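Local coordinates for protein Pcdhgb2 (Mus musculus, PDB 5SZR), which probably mediates calcium-dependent cell adhesion and may help to establish and maintain specific neuronal connections in the brain, at residues A365-H370 and V407-G412. Numbering follows the deposited sequence.
Sequences AWLSYH and VAVRDG. With CA (calcium ion), chain R; MAN (alpha-D-mannopyranose), chain U.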
loop_
_atom_site.group_PDB
_atom_site.type_symbol
_atom_site.label_atom_id
_atom_site.label_comp_id
_atom_site.label_asym_id
_atom_site.label_seq_id
_atom_site.Cartn_x
_atom_site.Cartn_y
_atom_site.Cartn_z
ATOM N N ALA A 365 -9.245 23.193 43.975
ATOM C CA ALA A 365 -10.264 23.920 44.724
ATOM C C ALA A 365 -10.666 23.205 46.012
ATOM O O ALA A 365 -11.716 23.519 46.582
ATOM C CB ALA A 365 -11.502 24.165 43.855
ATOM N N TRP A 366 -9.863 22.251 46.484
ATOM C CA TRP A 366 -10.135 21.556 47.741
ATOM C C TRP A 366 -9.528 22.372 48.880
ATOM O O TRP A 366 -8.306 22.396 49.058
ATOM C CB TRP A 366 -9.573 20.138 47.718
ATOM C CG TRP A 366 -10.127 19.256 48.801
ATOM C CD1 TRP A 366 -11.175 19.541 49.636
ATOM C CD2 TRP A 366 -9.658 17.955 49.176
ATOM N NE1 TRP A 366 -11.389 18.492 50.498
ATOM C CE2 TRP A 366 -10.473 17.507 50.237
ATOM C CE3 TRP A 366 -8.630 17.128 48.720
ATOM C CZ2 TRP A 366 -10.290 16.268 50.845
ATOM C CZ3 TRP A 366 -8.454 15.890 49.322
ATOM C CH2 TRP A 366 -9.282 15.473 50.373
ATOM N N LEU A 367 -10.376 23.037 49.653
ATOM C CA LEU A 367 -9.894 24.017 50.613
ATOM C C LEU A 367 -9.605 23.382 51.964
ATOM O O LEU A 367 -10.302 22.462 52.402
ATOM C CB LEU A 367 -10.903 25.154 50.765
ATOM C CG LEU A 367 -11.202 25.816 49.423
ATOM C CD1 LEU A 367 -11.984 27.100 49.620
ATOM C CD2 LEU A 367 -9.910 26.066 48.638
ATOM N N SER A 368 -8.555 23.874 52.613
ATOM C CA SER A 368 -8.184 23.458 53.953
ATOM C C SER A 368 -7.803 24.701 54.741
ATOM O O SER A 368 -7.206 25.630 54.188
ATOM C CB SER A 368 -7.024 22.464 53.941
ATOM O OG SER A 368 -5.796 23.135 53.726
ATOM N N TYR A 369 -8.141 24.704 56.028
ATOM C CA TYR A 369 -8.061 25.882 56.879
ATOM C C TYR A 369 -7.006 25.667 57.955
ATOM O O TYR A 369 -6.998 24.628 58.620
ATOM C CB TYR A 369 -9.426 26.167 57.509
ATOM C CG TYR A 369 -10.498 26.469 56.483
ATOM C CD1 TYR A 369 -10.841 27.781 56.181
ATOM C CD2 TYR A 369 -11.160 25.445 55.811
ATOM C CE1 TYR A 369 -11.813 28.068 55.244
ATOM C CE2 TYR A 369 -12.137 25.720 54.862
ATOM C CZ TYR A 369 -12.456 27.033 54.581
ATOM O OH TYR A 369 -13.426 27.318 53.646
ATOM N N HIS A 370 -6.121 26.648 58.127
ATOM C CA HIS A 370 -4.981 26.511 59.021
ATOM C C HIS A 370 -4.825 27.752 59.886
ATOM O O HIS A 370 -5.076 28.873 59.432
ATOM C CB HIS A 370 -3.690 26.278 58.233
ATOM C CG HIS A 370 -3.773 25.140 57.265
ATOM N ND1 HIS A 370 -3.334 23.870 57.571
ATOM C CD2 HIS A 370 -4.244 25.082 55.997
ATOM C CE1 HIS A 370 -3.530 23.079 56.531
ATOM N NE2 HIS A 370 -4.082 23.790 55.564
ATOM N N VAL A 407 -5.608 33.166 60.339
ATOM C CA VAL A 407 -5.984 31.916 59.692
ATOM C C VAL A 407 -5.718 32.005 58.195
ATOM O O VAL A 407 -5.781 33.078 57.583
ATOM C CB VAL A 407 -7.460 31.553 59.957
ATOM C CG1 VAL A 407 -7.721 31.448 61.451
ATOM C CG2 VAL A 407 -8.386 32.575 59.315
ATOM N N ALA A 408 -5.427 30.849 57.603
ATOM C CA ALA A 408 -5.156 30.740 56.179
ATOM C C ALA A 408 -6.050 29.662 55.588
ATOM O O ALA A 408 -6.115 28.545 56.115
ATOM C CB ALA A 408 -3.679 30.411 55.918
ATOM N N VAL A 409 -6.742 29.997 54.505
ATOM C CA VAL A 409 -7.489 29.024 53.719
ATOM C C VAL A 409 -6.683 28.737 52.458
ATOM O O VAL A 409 -6.410 29.646 51.664
ATOM C CB VAL A 409 -8.908 29.524 53.397
ATOM C CG1 VAL A 409 -8.886 30.969 52.914
ATOM C CG2 VAL A 409 -9.581 28.616 52.390
ATOM N N ARG A 410 -6.275 27.478 52.292
ATOM C CA ARG A 410 -5.409 27.052 51.202
ATOM C C ARG A 410 -6.132 26.049 50.314
ATOM O O ARG A 410 -6.986 25.288 50.779
ATOM C CB ARG A 410 -4.123 26.410 51.732
ATOM C CG ARG A 410 -3.335 27.289 52.681
ATOM C CD ARG A 410 -1.934 26.746 52.926
ATOM N NE ARG A 410 -1.027 27.825 53.311
ATOM C CZ ARG A 410 -0.501 27.979 54.522
ATOM N NH1 ARG A 410 -0.765 27.105 55.484
ATOM N NH2 ARG A 410 0.307 29.003 54.761
ATOM N N ASP A 411 -5.787 26.044 49.029
ATOM C CA ASP A 411 -6.280 24.990 48.162
ATOM C C ASP A 411 -5.271 23.842 48.139
ATOM O O ASP A 411 -4.223 23.887 48.789
ATOM C CB ASP A 411 -6.599 25.524 46.759
ATOM C CG ASP A 411 -5.393 26.138 46.052
ATOM O OD1 ASP A 411 -4.242 25.724 46.303
ATOM O OD2 ASP A 411 -5.611 27.041 45.218
ATOM N N GLY A 412 -5.593 22.792 47.395
ATOM C CA GLY A 412 -4.737 21.625 47.360
ATOM C C GLY A 412 -3.856 21.567 46.130
ATOM O O GLY A 412 -3.315 20.512 45.797
HETATM CA CA CA R . -7.460 27.211 43.364
HETATM C C1 MAN U . -1.417 31.326 52.141
HETATM C C2 MAN U . -0.729 32.689 52.280
HETATM C C3 MAN U . 0.138 32.940 51.046
HETATM C C4 MAN U . 1.141 31.802 50.876
HETATM C C5 MAN U . 0.361 30.490 50.710
HETATM C C6 MAN U . 1.251 29.270 50.587
HETATM O O2 MAN U . 0.173 32.681 53.398
HETATM O O3 MAN U . 0.812 34.189 51.101
HETATM O O4 MAN U . 1.961 32.029 49.734
HETATM O O5 MAN U . -0.496 30.290 51.872
HETATM O O6 MAN U . 0.471 28.130 50.936
HETATM O O HOH W 1 -4.984 21.952 50.934
#
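S368 and H370 pair with R410 and A408 as antiparallel strands, whose axes run at 159°. Both are hydrogen-bonded pairs. The S368 N to R410 O and R410 N to S368 O bonds are each 2.8 Å long, and H370 and A408 are joined likewise. Y369 and V409 form the non-hydrogen-bonded pair between them. Before S368 the strand pairing stops, but L367 CA keeps a CA-H...O contact with R410 O.

The Y369 and V409 side chains run alongside each other on one face of the sheet. V409 CG2, anti to its backbone N, sits over one face of the Y369 ring, 4.1 Å from the centroid, as a CH-pi contact. The same methyl meets L367 CD1 at 4.0 Å.

S368, H370, A408 and R410 line the other face. S368 OG and H370 NE2 share a hydrogen bond of 2.6 Å, probably limiting rotation of the imidazole. The H370 ring and the R410 guanidinium are tilted by 47°, with H370 CG 4.0 Å from R410 NH1. A408 CB packs over the centre of one guanidinium face. R410 NE donates to O5 of a protein-linked mannose at 2.9 Å and weakly to O6; NH2 also reaches O5. An alanine in place of R410 would probably leave O5 and O6 without these donors and open a gap beside the H370 ring.

D411 OD2, past the strand end, binds calcium at 2.6 Å. The N319, D358 and D360 side chains and the N321 and N364 backbone O atoms complete this site at the cadherin interdomain linker, while L417 N and G413 N hold D411 OD1.

Strand 368-374 is one of two edge strands of this last cadherin domain's mixed sheet. Strand 402-410 lies between it and strand 418-428. L367, Y369 and V409 face strand 350-357 of the opposing sheet.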